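Local atomic coordinates of pyocin S5 (Pseudomonas aeruginosa PAO1, PDB entry 6THK), a protein that kills competing Pseudomonas bacteria as a bacteriocin, probably by forming channels that depolarise the cytoplasmic membrane. Residues A[104-109]-A[182-187]; A[354-359]-A[482-487]; A[401-406]-A[455-460]. The protein carries 1 engineered substitution. One frame throughout, in Å; residues are numbered along the deposited sequence.

Contact 1: residues A[104-109]-A[182-187]; sequences AVLHKM and KVLRQE
Leu184 and Arg185 lean on Leu106 where helix 157-212 runs back past helix 95-121, forming an antiparallel helix pair with a third helix, 42-87, along its flank. The local axes cross at -153° and come within 10.2 Å of each other, a separation bridged by interleaved, mainly apolar side chains, with no hydrogen bond between the segments. Residues 182-187 lie in a predicted coiled coil. Near their start, Val183 faces helix 42-87, where it packs on Asn72. One residue on, Leu184 carries most of the contact. Its CG stands anti to the backbone N (chi1 -175°), and the CD2 methyl beyond it reaches the backbone of the facing helix, 3.6 Å from Leu106 N. The same methyl lies 3.7 Å from Leu106 CB and is flanked by Val105 CG1, also at 3.7 Å, whose side chain crosses that of Leu184 at about a right angle. On the next turn Met109 contributes its sulfur, with SD 3.8 Å from Leu184 CD2. One methyl is thus gripped by three residues, while the Leu106 and Leu184 side chains overlap side by side, pointing opposite ways, bringing Leu106 CD1 alongside Leu184 CB. Val75 of helix 42-87 touches both Leu184 and Met109, so the buried apolar layer is shared by three helices. Arg185 follows at the exposed margin. Its chain bends at chi2 and chi3, and the guanidinium forms a salt bridge through NH1 with Glu110 OE1, one residue beyond the 104-109 segment. The charged end therefore links the same two helices. The aliphatic part of the arginine lies across the other branch of Leu106, whose CD2 is 3.8 Å from Arg185 CA and 3.9 Å from Arg185 CD.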
loop_
_atom_site.group_PDB
_atom_site.type_symbol
_atom_site.label_atom_id
_atom_site.label_comp_id
_atom_site.label_asym_id
_atom_site.label_seq_id
_atom_site.Cartn_x
_atom_site.Cartn_y
_atom_site.Cartn_z
ATOM N N ALA A 104 -49.200 -1.022 12.766
ATOM C CA ALA A 104 -49.915 -0.563 13.958
ATOM C C ALA A 104 -51.418 -0.829 13.845
ATOM O O ALA A 104 -52.035 -1.310 14.805
ATOM C CB ALA A 104 -49.674 0.920 14.169
ATOM N N VAL A 105 -51.987 -0.506 12.664
ATOM C CA VAL A 105 -53.392 -0.690 12.323
ATOM C C VAL A 105 -53.721 -2.191 12.284
ATOM O O VAL A 105 -54.721 -2.604 12.882
ATOM C CB VAL A 105 -53.729 0.059 11.007
ATOM C CG1 VAL A 105 -55.046 -0.409 10.401
ATOM C CG2 VAL A 105 -53.743 1.567 11.241
ATOM N N LEU A 106 -52.847 -2.996 11.632
ATOM C CA LEU A 106 -52.972 -4.448 11.515
ATOM C C LEU A 106 -52.929 -5.129 12.859
ATOM O O LEU A 106 -53.680 -6.082 13.060
ATOM C CB LEU A 106 -51.899 -5.039 10.585
ATOM C CG LEU A 106 -52.033 -6.512 10.166
ATOM C CD1 LEU A 106 -53.409 -6.821 9.606
ATOM C CD2 LEU A 106 -50.982 -6.878 9.141
ATOM N N HIS A 107 -52.071 -4.653 13.783
ATOM C CA HIS A 107 -51.967 -5.255 15.110
ATOM C C HIS A 107 -53.252 -5.071 15.922
ATOM O O HIS A 107 -53.667 -5.990 16.640
ATOM C CB HIS A 107 -50.729 -4.762 15.867
ATOM C CG HIS A 107 -50.203 -5.775 16.840
ATOM N ND1 HIS A 107 -49.781 -7.035 16.416
ATOM C CD2 HIS A 107 -50.069 -5.702 18.186
ATOM C CE1 HIS A 107 -49.409 -7.677 17.513
ATOM N NE2 HIS A 107 -49.555 -6.912 18.599
ATOM N N LYS A 108 -53.909 -3.905 15.754
ATOM C CA LYS A 108 -55.185 -3.573 16.403
ATOM C C LYS A 108 -56.321 -4.424 15.806
ATOM O O LYS A 108 -57.172 -4.910 16.551
ATOM C CB LYS A 108 -55.480 -2.054 16.303
ATOM C CG LYS A 108 -56.863 -1.589 16.793
ATOM C CD LYS A 108 -57.146 -1.907 18.267
ATOM C CE LYS A 108 -58.587 -1.654 18.633
ATOM N NZ LYS A 108 -58.915 -2.209 19.973
ATOM N N MET A 109 -56.312 -4.610 14.471
ATOM C CA MET A 109 -57.285 -5.409 13.725
ATOM C C MET A 109 -57.193 -6.879 14.081
ATOM O O MET A 109 -58.234 -7.524 14.194
ATOM C CB MET A 109 -57.069 -5.244 12.229
ATOM C CG MET A 109 -57.850 -4.104 11.648
ATOM S SD MET A 109 -57.207 -3.579 10.051
ATOM C CE MET A 109 -57.531 -4.981 9.082
ATOM N N LYS A 182 -56.437 -9.973 5.827
ATOM C CA LYS A 182 -55.802 -10.631 4.674
ATOM C C LYS A 182 -55.342 -9.603 3.648
ATOM O O LYS A 182 -54.218 -9.696 3.154
ATOM C CB LYS A 182 -56.756 -11.638 4.014
ATOM C CG LYS A 182 -56.849 -12.970 4.748
ATOM C CD LYS A 182 -58.064 -13.790 4.303
ATOM C CE LYS A 182 -58.076 -15.176 4.906
ATOM N NZ LYS A 182 -58.328 -15.150 6.374
ATOM N N VAL A 183 -56.198 -8.606 3.359
ATOM C CA VAL A 183 -55.911 -7.519 2.427
ATOM C C VAL A 183 -54.801 -6.607 2.979
ATOM O O VAL A 183 -53.839 -6.373 2.254
ATOM C CB VAL A 183 -57.191 -6.746 2.009
ATOM C CG1 VAL A 183 -56.857 -5.522 1.155
ATOM C CG2 VAL A 183 -58.162 -7.664 1.269
ATOM N N LEU A 184 -54.911 -6.124 4.250
ATOM C CA LEU A 184 -53.901 -5.257 4.874
ATOM C C LEU A 184 -52.533 -5.934 4.968
ATOM O O LEU A 184 -51.555 -5.309 4.589
ATOM C CB LEU A 184 -54.339 -4.673 6.233
ATOM C CG LEU A 184 -53.383 -3.643 6.910
ATOM C CD1 LEU A 184 -53.069 -2.439 5.998
ATOM C CD2 LEU A 184 -53.939 -3.147 8.210
ATOM N N ARG A 185 -52.476 -7.213 5.401
ATOM C CA ARG A 185 -51.253 -8.022 5.505
ATOM C C ARG A 185 -50.568 -8.173 4.128
ATOM O O ARG A 185 -49.341 -8.144 4.058
ATOM C CB ARG A 185 -51.580 -9.399 6.105
ATOM C CG ARG A 185 -50.407 -10.141 6.733
ATOM C CD ARG A 185 -50.750 -10.675 8.118
ATOM N NE ARG A 185 -51.945 -11.522 8.113
ATOM C CZ ARG A 185 -52.378 -12.234 9.150
ATOM N NH1 ARG A 185 -51.707 -12.226 10.296
ATOM N NH2 ARG A 185 -53.473 -12.974 9.044
ATOM N N GLN A 186 -51.362 -8.285 3.042
ATOM C CA GLN A 186 -50.878 -8.395 1.662
ATOM C C GLN A 186 -50.308 -7.054 1.164
ATOM O O GLN A 186 -49.318 -7.048 0.431
ATOM C CB GLN A 186 -52.009 -8.869 0.741
ATOM C CG GLN A 186 -51.614 -9.997 -0.202
ATOM C CD GLN A 186 -52.673 -10.265 -1.250
ATOM O OE1 GLN A 186 -53.855 -10.506 -0.944
ATOM N NE2 GLN A 186 -52.263 -10.254 -2.519
ATOM N N GLU A 187 -50.915 -5.954 1.587
ATOM C CA GLU A 187 -50.457 -4.632 1.206
ATOM C C GLU A 187 -49.230 -4.260 2.025
ATOM O O GLU A 187 -48.326 -3.594 1.539
ATOM C CB GLU A 187 -51.564 -3.602 1.414
#

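Contact 2: residues A[354-359]-A[482-487]; sequences RGKNIR and MIDEDL. With ZN (zinc ion), chain H.
Arg359 and Met482 join the loop 354-359 to the turn that precedes helix 485-498. Arg359 N donates a nearly straight hydrogen bond to Met482 O (2.8 Å, 173° at the hydrogen). Packing is closest around this bond: Arg359 CD sits 3.2 Å from Ile483 O, and the Met482 chain, bent at chi2 and chi3, returns its CE to 3.3 Å from Arg359 O. Ile358 adds an apolar touch, its CG2 lying 3.8 Å from Met482 CG, and Leu454 of helix 451-464 packs against both of these side chains. Away from this tight end the segments diverge and a water fills in, donating to Asn357 O at 2.6 Å and to Ile483 O at 3.0 Å, while the CB of Asn357 points away from residues 482-487. Lys356 stretches across the same looser side with its CD near Ile483 CG2. Lys356 NZ stays 4.2 Å from Asp484 OD2, beyond a salt bridge, and bonds instead to Gly352 O. The Arg359 chain, bent at chi3 (77°), carries its guanidinium past the start of helix 485-498, where NH2 bonds to Ser367 OG. That hydroxyl also bonds to Glu485 OE1, so it couples the guanidinium to the carboxylate and probably helps to orient the latter. The other oxygen, Glu485 OE2, binds zinc at 2.2 Å. Glu489, one turn further along, and His371 of helix 361-378 complete the protein ligands, making an interhelical zinc site in the colicin-type pore-forming domain.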
loop_
_atom_site.group_PDB
_atom_site.type_symbol
_atom_site.label_atom_id
_atom_site.label_comp_id
_atom_site.label_asym_id
_atom_site.label_seq_id
_atom_site.Cartn_x
_atom_site.Cartn_y
_atom_site.Cartn_z
ATOM N N ARG A 354 51.373 16.834 -1.880
ATOM C CA ARG A 354 50.100 16.954 -1.165
ATOM C C ARG A 354 49.705 18.449 -1.072
ATOM O O ARG A 354 50.542 19.295 -0.719
ATOM C CB ARG A 354 50.260 16.304 0.227
ATOM C CG ARG A 354 48.995 15.715 0.809
ATOM C CD ARG A 354 49.241 14.682 1.914
ATOM N NE ARG A 354 49.453 13.338 1.368
ATOM C CZ ARG A 354 48.483 12.483 1.042
ATOM N NH1 ARG A 354 47.210 12.815 1.215
ATOM N NH2 ARG A 354 48.782 11.294 0.532
ATOM N N GLY A 355 48.490 18.757 -1.527
ATOM C CA GLY A 355 47.932 20.106 -1.536
ATOM C C GLY A 355 48.538 21.109 -2.492
ATOM O O GLY A 355 48.183 22.285 -2.452
ATOM N N LYS A 356 49.438 20.662 -3.358
ATOM C CA LYS A 356 50.095 21.511 -4.348
ATOM C C LYS A 356 49.544 21.211 -5.752
ATOM O O LYS A 356 48.930 20.159 -5.966
ATOM C CB LYS A 356 51.619 21.293 -4.324
ATOM C CG LYS A 356 52.367 21.861 -3.106
ATOM C CD LYS A 356 53.888 21.797 -3.370
ATOM C CE LYS A 356 54.746 22.332 -2.243
ATOM N NZ LYS A 356 54.590 21.539 -0.989
ATOM N N ASN A 357 49.735 22.160 -6.684
ATOM C CA ASN A 357 49.365 22.001 -8.091
ATOM C C ASN A 357 50.661 21.895 -8.915
ATOM O O ASN A 357 51.752 22.144 -8.392
ATOM C CB ASN A 357 48.531 23.188 -8.595
ATOM C CG ASN A 357 47.170 23.312 -7.978
ATOM O OD1 ASN A 357 46.273 22.489 -8.203
ATOM N ND2 ASN A 357 46.984 24.384 -7.225
ATOM N N ILE A 358 50.539 21.525 -10.195
ATOM C CA ILE A 358 51.673 21.395 -11.104
ATOM C C ILE A 358 52.174 22.791 -11.483
ATOM O O ILE A 358 51.364 23.690 -11.714
ATOM C CB ILE A 358 51.202 20.561 -12.313
ATOM C CG1 ILE A 358 50.979 19.112 -11.873
ATOM C CG2 ILE A 358 52.142 20.662 -13.527
ATOM C CD1 ILE A 358 49.855 18.401 -12.531
ATOM N N ARG A 359 53.499 22.983 -11.525
ATOM C CA ARG A 359 54.089 24.266 -11.907
ATOM C C ARG A 359 53.975 24.488 -13.428
ATOM O O ARG A 359 53.401 23.666 -14.151
ATOM C CB ARG A 359 55.558 24.353 -11.465
ATOM C CG ARG A 359 55.764 24.228 -9.961
ATOM C CD ARG A 359 57.222 24.029 -9.611
ATOM N NE ARG A 359 57.987 25.275 -9.697
ATOM C CZ ARG A 359 59.314 25.338 -9.701
ATOM N NH1 ARG A 359 60.039 24.228 -9.640
ATOM N NH2 ARG A 359 59.927 26.512 -9.785
ATOM N N MET A 482 58.676 19.826 -11.379
ATOM C CA MET A 482 57.328 20.233 -11.755
ATOM C C MET A 482 56.450 20.525 -10.534
ATOM O O MET A 482 55.309 20.974 -10.686
ATOM C CB MET A 482 56.710 19.114 -12.591
ATOM C CG MET A 482 55.801 19.612 -13.653
ATOM S SD MET A 482 56.718 20.305 -15.018
ATOM C CE MET A 482 55.690 21.692 -15.428
ATOM N N ILE A 483 56.993 20.257 -9.323
ATOM C CA ILE A 483 56.280 20.397 -8.055
ATOM C C ILE A 483 56.885 21.471 -7.152
ATOM O O ILE A 483 56.258 22.506 -6.922
ATOM C CB ILE A 483 56.159 19.022 -7.338
ATOM C CG1 ILE A 483 55.507 17.966 -8.258
ATOM C CG2 ILE A 483 55.410 19.157 -6.002
ATOM C CD1 ILE A 483 55.581 16.510 -7.777
ATOM N N ASP A 484 58.101 21.220 -6.654
ATOM C CA ASP A 484 58.798 22.078 -5.707
ATOM C C ASP A 484 60.287 21.981 -5.959
ATOM O O ASP A 484 60.788 20.885 -6.213
ATOM C CB ASP A 484 58.495 21.568 -4.271
ATOM C CG ASP A 484 58.777 22.521 -3.124
ATOM O OD1 ASP A 484 59.115 23.697 -3.395
ATOM O OD2 ASP A 484 58.615 22.102 -1.946
ATOM N N GLU A 485 60.993 23.116 -5.815
ATOM C CA GLU A 485 62.447 23.238 -5.945
ATOM C C GLU A 485 63.199 22.327 -4.970
ATOM O O GLU A 485 64.199 21.735 -5.371
ATOM C CB GLU A 485 62.906 24.699 -5.760
ATOM C CG GLU A 485 64.369 24.947 -6.121
ATOM C CD GLU A 485 64.693 25.658 -7.423
ATOM O OE1 GLU A 485 63.895 26.518 -7.864
ATOM O OE2 GLU A 485 65.793 25.408 -7.962
ATOM N N ASP A 486 62.734 22.218 -3.699
ATOM C CA ASP A 486 63.380 21.375 -2.682
ATOM C C ASP A 486 63.193 19.890 -2.976
ATOM O O ASP A 486 64.066 19.098 -2.623
ATOM C CB ASP A 486 62.984 21.746 -1.233
ATOM C CG ASP A 486 61.506 21.739 -0.895
ATOM O OD1 ASP A 486 60.917 20.641 -0.835
ATOM O OD2 ASP A 486 60.956 22.831 -0.606
ATOM N N LEU A 487 62.115 19.524 -3.698
ATOM C CA LEU A 487 61.897 18.138 -4.115
ATOM C C LEU A 487 62.834 17.770 -5.266
ATOM O O LEU A 487 63.307 16.634 -5.320
ATOM C CB LEU A 487 60.436 17.841 -4.464
ATOM C CG LEU A 487 59.463 17.762 -3.297
ATOM C CD1 LEU A 487 58.061 17.552 -3.800
ATOM C CD2 LEU A 487 59.837 16.650 -2.332
HETATM ZN ZN ZN H . 67.607 24.376 -7.149
HETATM O O HOH W 1 53.455 23.588 -6.996
#

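Contact 3: residues A[401-406]-A[455-460]; sequences KSLEKF and VGIAFA
Phe406 and Phe459 adopt the same first torsion, CG anti to the carbonyl carbon and beside the backbone N (chi1 -71° in Phe406), and the two side chains cross at about a right angle. The result is a T-shaped stack in which the edge of Phe459 points at the face of Phe406, with centroids 5.6 Å apart and planes at 78°. Phe459 CB lies over that face too, 3.7 Å from the Phe406 ring centroid, in a CH-pi contact. Phe330 of helix 272-338 meets both rings, edge-to-face in the case of Phe406. This buried interface belongs to the helical bundle of the colicin pore-forming domain, where helix 396-409 packs on helix 451-464, whose residues 455-460 lie in a predicted transmembrane region consistent with the hydrophobic hairpin of channel-forming colicins. The local axes run at 138° and approach to 8.4 Å, a closeness allowed by small residues on helix 451-464. At Gly456 and the peptide that follows it the backbone itself is the surface: Phe406 CB sits 3.9 Å from Gly456 CA, and Leu403 CD1 lies 3.7 Å from Ile457 N. Ala460 presses its CB to 3.6 Å from Leu403 N. Ser402 CB lies 3.9 Å from Ala460 CB. The buried Ser402 OG is hydrogen-bonded to Met398 O within its own helix and to Thr463 OG1 on the partner helix.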
loop_
_atom_site.group_PDB
_atom_site.type_symbol
_atom_site.label_atom_id
_atom_site.label_comp_id
_atom_site.label_asym_id
_atom_site.label_seq_id
_atom_site.Cartn_x
_atom_site.Cartn_y
_atom_site.Cartn_z
ATOM N N LYS A 401 46.496 0.796 -14.824
ATOM C CA LYS A 401 45.919 0.197 -13.632
ATOM C C LYS A 401 46.589 0.699 -12.350
ATOM O O LYS A 401 45.915 0.868 -11.332
ATOM C CB LYS A 401 45.993 -1.332 -13.752
ATOM C CG LYS A 401 45.370 -2.096 -12.595
ATOM C CD LYS A 401 43.868 -1.828 -12.424
ATOM C CE LYS A 401 43.303 -2.669 -11.318
ATOM N NZ LYS A 401 43.562 -4.107 -11.569
ATOM N N SER A 402 47.908 0.927 -12.398
ATOM C CA SER A 402 48.680 1.430 -11.264
ATOM C C SER A 402 48.363 2.897 -11.037
ATOM O O SER A 402 48.116 3.293 -9.898
ATOM C CB SER A 402 50.169 1.227 -11.502
ATOM O OG SER A 402 50.443 -0.163 -11.529
ATOM N N LEU A 403 48.294 3.695 -12.135
ATOM C CA LEU A 403 47.933 5.112 -12.062
ATOM C C LEU A 403 46.514 5.318 -11.474
ATOM O O LEU A 403 46.309 6.275 -10.734
ATOM C CB LEU A 403 48.109 5.815 -13.425
ATOM C CG LEU A 403 47.616 7.280 -13.548
ATOM C CD1 LEU A 403 48.389 8.216 -12.619
ATOM C CD2 LEU A 403 47.714 7.777 -14.988
ATOM N N GLU A 404 45.559 4.406 -11.743
ATOM C CA GLU A 404 44.228 4.601 -11.167
ATOM C C GLU A 404 44.254 4.322 -9.656
ATOM O O GLU A 404 43.732 5.131 -8.888
ATOM C CB GLU A 404 43.102 3.865 -11.931
ATOM C CG GLU A 404 43.118 2.343 -11.925
ATOM C CD GLU A 404 41.848 1.711 -12.467
ATOM O OE1 GLU A 404 40.791 1.839 -11.806
ATOM O OE2 GLU A 404 41.907 1.094 -13.558
ATOM N N LYS A 405 44.997 3.279 -9.233
ATOM C CA LYS A 405 45.182 2.937 -7.821
ATOM C C LYS A 405 45.932 4.053 -7.068
ATOM O O LYS A 405 45.471 4.476 -6.007
ATOM C CB LYS A 405 45.911 1.593 -7.683
ATOM C CG LYS A 405 44.966 0.392 -7.625
ATOM C CD LYS A 405 45.705 -0.940 -7.602
ATOM C CE LYS A 405 46.118 -1.396 -8.984
ATOM N NZ LYS A 405 46.958 -2.624 -8.964
ATOM N N PHE A 406 47.060 4.551 -7.615
ATOM C CA PHE A 406 47.819 5.636 -6.964
ATOM C C PHE A 406 46.977 6.904 -6.871
ATOM O O PHE A 406 46.961 7.538 -5.812
ATOM C CB PHE A 406 49.172 5.913 -7.655
ATOM C CG PHE A 406 50.228 4.842 -7.463
ATOM C CD1 PHE A 406 50.632 4.456 -6.186
ATOM C CD2 PHE A 406 50.855 4.256 -8.560
ATOM C CE1 PHE A 406 51.591 3.452 -6.014
ATOM C CE2 PHE A 406 51.821 3.256 -8.385
ATOM C CZ PHE A 406 52.193 2.875 -7.116
ATOM N N VAL A 455 52.904 12.504 -9.478
ATOM C CA VAL A 455 53.566 11.531 -8.620
ATOM C C VAL A 455 53.030 10.135 -8.915
ATOM O O VAL A 455 53.779 9.178 -8.921
ATOM C CB VAL A 455 53.424 11.870 -7.130
ATOM C CG1 VAL A 455 54.168 10.854 -6.291
ATOM C CG2 VAL A 455 53.960 13.263 -6.853
ATOM N N GLY A 456 51.728 10.024 -9.164
ATOM C CA GLY A 456 51.122 8.757 -9.525
ATOM C C GLY A 456 51.709 8.256 -10.834
ATOM O O GLY A 456 51.984 7.076 -10.974
ATOM N N ILE A 457 51.903 9.166 -11.786
ATOM C CA ILE A 457 52.502 8.862 -13.072
ATOM C C ILE A 457 53.924 8.343 -12.869
ATOM O O ILE A 457 54.325 7.364 -13.484
ATOM C CB ILE A 457 52.509 10.109 -13.969
ATOM C CG1 ILE A 457 51.108 10.366 -14.511
ATOM C CG2 ILE A 457 53.507 9.960 -15.094
ATOM C CD1 ILE A 457 50.971 11.669 -15.252
ATOM N N ALA A 458 54.672 9.005 -11.995
ATOM C CA ALA A 458 56.049 8.607 -11.651
ATOM C C ALA A 458 56.095 7.196 -11.065
ATOM O O ALA A 458 56.897 6.369 -11.483
ATOM C CB ALA A 458 56.644 9.607 -10.668
ATOM N N PHE A 459 55.218 6.925 -10.124
ATOM C CA PHE A 459 55.104 5.644 -9.437
ATOM C C PHE A 459 54.548 4.542 -10.369
ATOM O O PHE A 459 55.089 3.434 -10.357
ATOM C CB PHE A 459 54.260 5.795 -8.152
ATOM C CG PHE A 459 54.845 6.633 -7.016
ATOM C CD1 PHE A 459 56.048 7.318 -7.175
ATOM C CD2 PHE A 459 54.185 6.740 -5.793
ATOM C CE1 PHE A 459 56.595 8.070 -6.119
ATOM C CE2 PHE A 459 54.729 7.491 -4.748
ATOM C CZ PHE A 459 55.935 8.142 -4.916
ATOM N N ALA A 460 53.490 4.846 -11.192
ATOM C CA ALA A 460 52.890 3.874 -12.148
ATOM C C ALA A 460 53.952 3.355 -13.134
ATOM O O ALA A 460 53.953 2.168 -13.480
ATOM C CB ALA A 460 51.724 4.505 -12.908
#

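How the contacts relate
From the N terminus, contact 1 comes first, closing a mostly helical span of 72 residues by pairing helix 95-121 with helix 157-212. It is complete before the other two begin and lies on the opposite side of the chain's centre, its own centre about 113 Å from that of contact 2 and 106 Å from that of contact 3. In the pore-forming domain, contact 2 closes a 122-residue loop, tying the linker after helix 340-353 to the turn before helix 485-498. Contact 3 is nested inside that loop and joins helix 396-409 to helix 451-464. The two touch where Ile483 CD1 packs 3.7 Å from Val455 CG2.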